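Local coordinates for uncharacterized protein Q64V53_BACFR (Bacteroides fragilis, PDB 2RA8) that is of unknown function but joins an N-terminal WGR domain to a leucine-rich-repeat domain built on a long parallel beta sheet, at residues K180-L185 against G204-V209; S197-S202 against V225-V230; G258-E263 against D285-V290. All coordinates share one frame; numbering follows the deposited sequence.

Interaction 1 (K180-L185 against G204-V209); sequences KGTNNL and GLPDSV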
loop_
_atom_site.group_PDB
_atom_site.type_symbol
_atom_site.label_atom_id
_atom_site.label_comp_id
_atom_site.label_asym_id
_atom_site.label_seq_id
_atom_site.Cartn_x
_atom_site.Cartn_y
_atom_site.Cartn_z
ATOM N N LYS A 180 -10.309 14.746 -0.710
ATOM C CA LYS A 180 -10.255 13.641 -1.663
ATOM C C LYS A 180 -11.667 13.373 -2.119
ATOM O O LYS A 180 -12.543 13.163 -1.291
ATOM C CB LYS A 180 -9.670 12.390 -0.994
ATOM C CG LYS A 180 -9.614 11.158 -1.892
ATOM C CD LYS A 180 -8.910 10.006 -1.172
ATOM C CE LYS A 180 -8.945 8.738 -2.015
ATOM N NZ LYS A 180 -8.117 7.652 -1.429
ATOM N N GLY A 181 -11.887 13.369 -3.439
ATOM C CA GLY A 181 -13.218 13.155 -3.989
ATOM C C GLY A 181 -13.716 14.527 -4.410
ATOM O O GLY A 181 -13.632 15.473 -3.626
ATOM N N THR A 182 -14.236 14.659 -5.627
ATOM C CA THR A 182 -14.678 15.973 -6.086
ATOM C C THR A 182 -16.073 16.106 -6.661
ATOM O O THR A 182 -16.460 17.192 -7.104
ATOM C CB THR A 182 -13.677 16.531 -7.108
ATOM O OG1 THR A 182 -13.452 15.550 -8.128
ATOM C CG2 THR A 182 -12.350 16.863 -6.430
ATOM N N ASN A 183 -16.842 15.022 -6.675
ATOM C CA ASN A 183 -18.211 15.086 -7.192
ATOM C C ASN A 183 -19.041 16.088 -6.399
ATOM O O ASN A 183 -19.241 15.924 -5.194
ATOM C CB ASN A 183 -18.898 13.712 -7.103
ATOM C CG ASN A 183 -18.324 12.694 -8.080
ATOM O OD1 ASN A 183 -18.706 11.520 -8.061
ATOM N ND2 ASN A 183 -17.414 13.138 -8.942
ATOM N N ASN A 184 -19.535 17.122 -7.079
ATOM C CA ASN A 184 -20.363 18.149 -6.441
ATOM C C ASN A 184 -19.640 18.884 -5.335
ATOM O O ASN A 184 -20.263 19.335 -4.371
ATOM C CB ASN A 184 -21.637 17.518 -5.857
ATOM C CG ASN A 184 -22.552 16.944 -6.925
ATOM O OD1 ASN A 184 -23.140 15.874 -6.747
ATOM N ND2 ASN A 184 -22.688 17.662 -8.040
ATOM N N LEU A 185 -18.324 19.013 -5.462
ATOM C CA LEU A 185 -17.533 19.693 -4.452
ATOM C C LEU A 185 -17.399 21.164 -4.739
ATOM O O LEU A 185 -17.370 21.582 -5.891
ATOM C CB LEU A 185 -16.121 19.078 -4.372
ATOM C CG LEU A 185 -15.065 19.872 -3.587
ATOM C CD1 LEU A 185 -15.455 19.928 -2.110
ATOM C CD2 LEU A 185 -13.699 19.237 -3.745
ATOM N N GLY A 204 -11.243 13.298 -11.486
ATOM C CA GLY A 204 -11.398 14.142 -12.616
ATOM C C GLY A 204 -11.803 15.499 -12.063
ATOM O O GLY A 204 -12.935 15.705 -11.645
ATOM N N LEU A 205 -10.948 16.467 -12.212
ATOM C CA LEU A 205 -11.194 17.689 -11.420
ATOM C C LEU A 205 -12.089 18.648 -12.223
ATOM O O LEU A 205 -11.702 19.105 -13.306
ATOM C CB LEU A 205 -9.894 18.351 -10.946
ATOM C CG LEU A 205 -10.028 19.616 -10.037
ATOM C CD1 LEU A 205 -10.053 19.300 -8.509
ATOM C CD2 LEU A 205 -8.702 20.477 -10.366
ATOM N N PRO A 206 -13.324 18.957 -11.638
ATOM C CA PRO A 206 -14.255 19.839 -12.353
ATOM C C PRO A 206 -13.748 21.264 -12.442
ATOM O O PRO A 206 -12.965 21.705 -11.603
ATOM C CB PRO A 206 -15.533 19.752 -11.513
ATOM C CG PRO A 206 -15.441 18.405 -10.877
ATOM C CD PRO A 206 -13.986 18.333 -10.481
ATOM N N ASP A 207 -14.187 21.994 -13.463
ATOM C CA ASP A 207 -13.783 23.385 -13.632
ATOM C C ASP A 207 -14.314 24.232 -12.494
ATOM O O ASP A 207 -13.742 25.267 -12.159
ATOM C CB ASP A 207 -14.302 23.936 -14.970
ATOM C CG ASP A 207 -13.399 23.577 -16.145
ATOM O OD1 ASP A 207 -13.831 23.744 -17.307
ATOM O OD2 ASP A 207 -12.253 23.138 -15.908
ATOM N N SER A 208 -15.412 23.791 -11.884
ATOM C CA SER A 208 -16.006 24.528 -10.771
ATOM C C SER A 208 -15.039 24.643 -9.622
ATOM O O SER A 208 -14.954 25.683 -8.971
ATOM C CB SER A 208 -17.293 23.848 -10.300
ATOM O OG SER A 208 -17.106 22.454 -10.134
ATOM N N VAL A 209 -14.284 23.581 -9.373
ATOM C CA VAL A 209 -13.304 23.588 -8.294
ATOM C C VAL A 209 -12.199 24.582 -8.579
ATOM O O VAL A 209 -11.826 25.379 -7.712
ATOM C CB VAL A 209 -12.695 22.185 -8.100
ATOM C CG1 VAL A 209 -11.610 22.230 -7.041
ATOM C CG2 VAL A 209 -13.795 21.195 -7.710
HETATM O O HOH W 1 -18.080 20.508 -8.584
#

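Interaction 2 (S197-S202 against V225-V230); sequences SLEIIS and VLYVGV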
loop_
_atom_site.group_PDB
_atom_site.type_symbol
_atom_site.label_atom_id
_atom_site.label_comp_id
_atom_site.label_asym_id
_atom_site.label_seq_id
_atom_site.Cartn_x
_atom_site.Cartn_y
_atom_site.Cartn_z
ATOM N N SER A 197 -1.717 25.405 3.010
ATOM C CA SER A 197 -1.619 24.245 2.136
ATOM C C SER A 197 -2.977 23.774 1.670
ATOM O O SER A 197 -3.911 23.616 2.464
ATOM C CB SER A 197 -0.898 23.094 2.862
ATOM O OG SER A 197 -0.574 22.054 1.958
ATOM N N LEU A 198 -3.078 23.532 0.368
ATOM C CA LEU A 198 -4.308 23.084 -0.255
ATOM C C LEU A 198 -4.013 22.005 -1.260
ATOM O O LEU A 198 -3.317 22.244 -2.252
ATOM C CB LEU A 198 -4.991 24.254 -0.976
ATOM C CG LEU A 198 -6.217 23.908 -1.830
ATOM C CD1 LEU A 198 -7.285 23.245 -0.955
ATOM C CD2 LEU A 198 -6.762 25.174 -2.493
ATOM N N GLU A 199 -4.531 20.808 -1.006
ATOM C CA GLU A 199 -4.333 19.692 -1.918
ATOM C C GLU A 199 -5.651 19.033 -2.165
ATOM O O GLU A 199 -6.376 18.705 -1.227
ATOM C CB GLU A 199 -3.360 18.656 -1.339
ATOM C CG GLU A 199 -3.382 17.298 -2.076
ATOM C CD GLU A 199 -2.233 16.379 -1.658
ATOM O OE1 GLU A 199 -1.859 16.389 -0.464
ATOM O OE2 GLU A 199 -1.715 15.642 -2.519
ATOM N N ILE A 200 -5.986 18.849 -3.436
ATOM C CA ILE A 200 -7.237 18.211 -3.789
ATOM C C ILE A 200 -6.940 16.996 -4.641
ATOM O O ILE A 200 -6.292 17.094 -5.682
ATOM C CB ILE A 200 -8.167 19.192 -4.533
ATOM C CG1 ILE A 200 -8.441 20.427 -3.650
ATOM C CG2 ILE A 200 -9.470 18.496 -4.890
ATOM C CD1 ILE A 200 -9.311 21.488 -4.309
ATOM N N ILE A 201 -7.394 15.843 -4.171
ATOM C CA ILE A 201 -7.202 14.568 -4.859
ATOM C C ILE A 201 -8.494 14.265 -5.572
ATOM O O ILE A 201 -9.561 14.197 -4.947
ATOM C CB ILE A 201 -6.870 13.457 -3.840
ATOM C CG1 ILE A 201 -5.596 13.841 -3.079
ATOM C CG2 ILE A 201 -6.654 12.123 -4.546
ATOM C CD1 ILE A 201 -5.376 13.035 -1.807
ATOM N N SER A 202 -8.432 13.964 -6.837
ATOM C CA SER A 202 -9.630 13.857 -7.671
ATOM C C SER A 202 -9.389 12.820 -8.724
ATOM O O SER A 202 -8.239 12.713 -9.266
ATOM C CB SER A 202 -9.852 15.172 -8.372
ATOM O OG SER A 202 -11.029 15.213 -9.102
ATOM N N VAL A 225 -1.626 21.588 -4.551
ATOM C CA VAL A 225 -1.529 20.370 -5.335
ATOM C C VAL A 225 -2.914 19.991 -5.776
ATOM O O VAL A 225 -3.818 19.825 -4.955
ATOM C CB VAL A 225 -0.918 19.216 -4.521
ATOM C CG1 VAL A 225 -1.028 17.905 -5.302
ATOM C CG2 VAL A 225 0.550 19.510 -4.240
ATOM N N LEU A 226 -3.087 19.869 -7.089
ATOM C CA LEU A 226 -4.374 19.516 -7.666
ATOM C C LEU A 226 -4.250 18.334 -8.583
ATOM O O LEU A 226 -3.413 18.333 -9.489
ATOM C CB LEU A 226 -4.941 20.688 -8.481
ATOM C CG LEU A 226 -5.192 22.032 -7.783
ATOM C CD1 LEU A 226 -5.604 23.070 -8.823
ATOM C CD2 LEU A 226 -6.268 21.880 -6.708
ATOM N N TYR A 227 -5.066 17.314 -8.347
ATOM C CA TYR A 227 -5.079 16.132 -9.213
ATOM C C TYR A 227 -6.042 16.435 -10.355
ATOM O O TYR A 227 -7.208 16.770 -10.119
ATOM C CB TYR A 227 -5.571 14.890 -8.439
ATOM C CG TYR A 227 -4.517 14.239 -7.569
ATOM C CD1 TYR A 227 -3.839 14.969 -6.591
ATOM C CD2 TYR A 227 -4.191 12.893 -7.736
ATOM C CE1 TYR A 227 -2.853 14.377 -5.804
ATOM C CE2 TYR A 227 -3.214 12.286 -6.957
ATOM C CZ TYR A 227 -2.550 13.035 -6.000
ATOM O OH TYR A 227 -1.559 12.449 -5.259
ATOM N N VAL A 228 -5.562 16.331 -11.593
ATOM C CA VAL A 228 -6.392 16.610 -12.762
ATOM C C VAL A 228 -7.391 15.513 -13.039
ATOM O O VAL A 228 -8.576 15.773 -13.254
ATOM C CB VAL A 228 -5.531 16.802 -14.029
ATOM C CG1 VAL A 228 -6.430 17.124 -15.227
ATOM C CG2 VAL A 228 -4.524 17.919 -13.807
ATOM N N GLY A 229 -6.917 14.273 -13.046
ATOM C CA GLY A 229 -7.809 13.159 -13.310
ATOM C C GLY A 229 -8.209 13.126 -14.776
ATOM O O GLY A 229 -7.631 13.839 -15.593
ATOM N N VAL A 230 -9.212 12.323 -15.117
ATOM C CA VAL A 230 -9.628 12.208 -16.514
ATOM C C VAL A 230 -11.040 12.664 -16.815
ATOM O O VAL A 230 -11.855 12.859 -15.911
ATOM C CB VAL A 230 -9.453 10.755 -17.001
ATOM C CG1 VAL A 230 -7.972 10.421 -17.107
ATOM C CG2 VAL A 230 -10.132 9.799 -16.031
#

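Interaction 3 (G258-E263 against D285-V290); sequences GIVDAE and DISAGV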
loop_
_atom_site.group_PDB
_atom_site.type_symbol
_atom_site.label_atom_id
_atom_site.label_comp_id
_atom_site.label_asym_id
_atom_site.label_seq_id
_atom_site.Cartn_x
_atom_site.Cartn_y
_atom_site.Cartn_z
ATOM N N GLY A 258 1.714 22.036 -7.778
ATOM C CA GLY A 258 1.550 20.783 -8.479
ATOM C C GLY A 258 0.224 20.612 -9.200
ATOM O O GLY A 258 -0.858 20.809 -8.627
ATOM N N ILE A 259 0.317 20.286 -10.483
ATOM C CA ILE A 259 -0.849 20.001 -11.307
ATOM C C ILE A 259 -0.417 18.621 -11.716
ATOM O O ILE A 259 0.470 18.452 -12.553
ATOM C CB ILE A 259 -0.959 20.945 -12.522
ATOM C CG1 ILE A 259 -1.078 22.405 -12.046
ATOM C CG2 ILE A 259 -2.170 20.565 -13.356
ATOM C CD1 ILE A 259 -2.223 22.652 -11.085
ATOM N N VAL A 260 -1.039 17.629 -11.097
ATOM C CA VAL A 260 -0.650 16.242 -11.282
ATOM C C VAL A 260 -1.712 15.316 -11.762
ATOM O O VAL A 260 -2.863 15.696 -11.944
ATOM C CB VAL A 260 -0.141 15.681 -9.934
ATOM C CG1 VAL A 260 0.980 16.547 -9.395
ATOM C CG2 VAL A 260 -1.298 15.634 -8.925
ATOM N N ASP A 261 -1.314 14.067 -11.972
ATOM C CA ASP A 261 -2.243 13.028 -12.387
ATOM C C ASP A 261 -3.047 13.384 -13.632
ATOM O O ASP A 261 -4.252 13.133 -13.698
ATOM C CB ASP A 261 -3.169 12.733 -11.199
ATOM C CG ASP A 261 -4.033 11.509 -11.415
ATOM O OD1 ASP A 261 -3.476 10.431 -11.728
ATOM O OD2 ASP A 261 -5.265 11.637 -11.259
ATOM N N ALA A 262 -2.377 13.960 -14.631
ATOM C CA ALA A 262 -3.034 14.354 -15.881
ATOM C C ALA A 262 -2.535 13.564 -17.072
ATOM O O ALA A 262 -1.375 13.150 -17.105
ATOM C CB ALA A 262 -2.808 15.848 -16.138
ATOM N N GLU A 263 -3.408 13.361 -18.058
ATOM C CA GLU A 263 -3.038 12.648 -19.282
ATOM C C GLU A 263 -2.091 13.513 -20.070
ATOM O O GLU A 263 -1.162 13.021 -20.699
ATOM C CB GLU A 263 -4.270 12.349 -20.133
ATOM C CG GLU A 263 -4.802 10.935 -19.972
ATOM C CD GLU A 263 -6.041 10.673 -20.814
ATOM O OE1 GLU A 263 -6.025 11.000 -22.023
ATOM O OE2 GLU A 263 -7.026 10.130 -20.268
ATOM N N ASP A 285 5.957 20.096 -8.983
ATOM C CA ASP A 285 5.308 18.800 -8.827
ATOM C C ASP A 285 4.579 18.430 -10.093
ATOM O O ASP A 285 3.569 19.036 -10.431
ATOM C CB ASP A 285 4.313 18.894 -7.667
ATOM C CG ASP A 285 3.884 17.540 -7.122
ATOM O OD1 ASP A 285 3.973 16.513 -7.836
ATOM O OD2 ASP A 285 3.431 17.522 -5.960
ATOM N N ILE A 286 5.101 17.438 -10.805
ATOM C CA ILE A 286 4.504 16.976 -12.046
ATOM C C ILE A 286 4.462 15.480 -12.006
ATOM O O ILE A 286 4.895 14.802 -12.933
ATOM C CB ILE A 286 5.325 17.437 -13.266
ATOM C CG1 ILE A 286 6.799 17.071 -13.074
ATOM C CG2 ILE A 286 5.176 18.949 -13.447
ATOM C CD1 ILE A 286 7.591 17.006 -14.366
ATOM N N SER A 287 3.923 14.961 -10.912
ATOM C CA SER A 287 3.820 13.522 -10.700
ATOM C C SER A 287 2.497 12.920 -11.085
ATOM O O SER A 287 1.593 13.606 -11.566
ATOM C CB SER A 287 4.078 13.215 -9.229
ATOM O OG SER A 287 3.165 13.925 -8.412
ATOM N N ALA A 288 2.405 11.609 -10.879
ATOM C CA ALA A 288 1.203 10.822 -11.129
ATOM C C ALA A 288 0.577 10.865 -12.496
ATOM O O ALA A 288 -0.534 10.352 -12.669
ATOM C CB ALA A 288 0.146 11.174 -10.082
ATOM N N GLY A 289 1.259 11.442 -13.482
ATOM C CA GLY A 289 0.671 11.522 -14.813
ATOM C C GLY A 289 1.444 10.854 -15.937
ATOM O O GLY A 289 2.421 10.126 -15.703
ATOM N N VAL A 290 1.001 11.101 -17.168
ATOM C CA VAL A 290 1.652 10.544 -18.348
ATOM C C VAL A 290 2.737 11.483 -18.813
ATOM O O VAL A 290 2.648 12.092 -19.876
ATOM C CB VAL A 290 0.643 10.315 -19.489
ATOM C CG1 VAL A 290 1.327 9.646 -20.666
ATOM C CG2 VAL A 290 -0.503 9.459 -18.986
#

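Interaction 1 (K180-L185 against G204-V209)
Thr-182 and Leu-205 face each other with their CA atoms 6.6 Å apart, and Leu-185 and Val-209 pair further on, at 6.9 Å between CA atoms. No direct hydrogen bond joins the two backbones. Segment 180-185 leaves strand 176-180 and folds into a type II beta turn from Thr-182 to Leu-185, held by the backbone bond from Leu-185 N to Thr-182 O. Segment 204-209 runs into helix 207-215, with Pro-206 at the N-cap position.

Thr-182 carries much of the contact through both branches of its side chain. Its methyl CG2 meets Leu-205 CD1 at 3.9 Å, the two side chains crossing at about a right angle. Its hydroxyl, set between the backbone N and the carbonyl carbon (chi1 52°), places OG1 3.7 Å from Pro-206 CD. The polar partner of this hydroxyl is Ser-202 OG, which also bonds Gly-204 N, so a pair of hydroxyls links the loop to the start of segment 204-209. Beyond the turn the fit is looser: Leu-185 CD2 comes no nearer than 4.4 Å to Val-209 CG2. There a water bridges the segments, donating to Leu-185 O at 3.0 Å and lying 2.7 Å from the OG of Ser-208, an exposed residue at the start of the helix.

Behind the contact, Thr-182, Leu-205 and Val-209 all rest on Ile-200 of strand 197-201. Such packing of a post-strand loop against the start of helix 207-215, over a strand that both share, is consistent with the stacking of coils in a leucine-rich-repeat solenoid.

Interaction 2 (S197-S202 against V225-V230)
Glu-199 and Ile-200 pair with Val-225 and Leu-226 as parallel beta bridges, joining two neighbouring strands of the long parallel sheet of the leucine-rich-repeat domain. Helix 207-215 connects these strands, making a beta-alpha-beta unit. Their axes approach to 4.7 Å and lie only 8° from parallel.

The tight part is the backbone ladder. Val-225 uses both its N and its O, bonding Leu-198 O and Ile-200 N on the two flanks of Glu-199; Ile-200 in turn offers its O to Tyr-227 N at 2.9 Å, with the donor nearly in line with the C=O bond. On the helix side of the sheet, Ile-200 and Leu-226 point the same way and CD2 of Leu-226 touches CD1 of Ile-200 at 3.9 Å. This layer is buried, on the side of the sheet where helix 207-215 lies.

The other face is more open to solvent, with Glu-199, Ile-201 and Tyr-227 all partly exposed. Glu-199 runs extended beside Val-225, its CG anti to the backbone N (chi1 165°), and brings OE2 to 3.7 Å from Val-225 CG1. The same oxygen lies at the edge of the Tyr-227 ring, the carboxylate turned 38° from the ring plane.

Past Tyr-227 the ladder stops and the segments draw apart: Ser-202 O and Gly-229 CA are 4.1 Å from each other. Ser-202 N, Ser-202 O and Tyr-227 O are buried here without a polar partner in the model, whereas the Ser-202 hydroxyl turns to the loop after strand 176-180. The phenol ring at this end takes a CH-pi contact, in which the methyl CG2 of Ile-201 stands 4.1 Å from the Tyr-227 ring centroid, over the ring face.

Interaction 3 (G258-E263 against D285-V290)
Val-260 lays its side chain against the bonded pair Asp-285 and Ser-287. Its CG1, anti to its own carbonyl carbon (chi1 -55°), lies 3.4 Å from Asp-285 OD1 and 3.6 Å from Ser-287 OG, while its CB sits against Ser-287 O. That carbonyl also accepts a straight bond from Asp-261 N, 3.0 Å from N to O.

Asp-285 is the second large contributor. Its CB rests 3.4 Å from Gly-258 CA, a close approach made possible by the glycine having no side chain. OD1 uses its syn lone pair to take the hydroxyl of Ser-287 at 2.8 Å between OG and OD1, and also accepts a bond from Asn-313 ND2; OD2 receives Trp-256 NE1, so both oxygens of this buried carboxylate are satisfied. The contact lies at the C-terminal part of two adjacent strands of the leucine-rich-repeat sheet: one parallel bridge joins Gly-258 and Asp-285, and beyond it the segments still run within 5° of each other, though their bonds are irregularly spaced.

Val-290 ends the contact. Its backbone N donates to Ala-262 O over 3.1 Å, tilted 19° from the carbonyl plane. Val-290 CB packs 3.5 Å from Glu-263 O.

How the interactions relate
From the N terminus, interaction 1 opens at 180-185, and interaction 2 opens at 197-202 before 204-209 closes the first loop; 225-230 then closes the second. The two therefore cross, and they touch where Leu-205 N probably bonds Val-228 O and where helix 207-215 lies against strand 197-201. Interaction 3 follows in series, 285-290 closing the loop begun at 258-263. It adjoins interaction 2 through neighbouring strands 223-227 and 256-260, with probable bonds from Leu-226 N to Gly-258 O and from Val-228 N to Val-260 O. Interactions 1 and 3, centres about 16 Å apart, do not touch; interaction 2 lies between, tying the loop and helix start of one to the strands of the other.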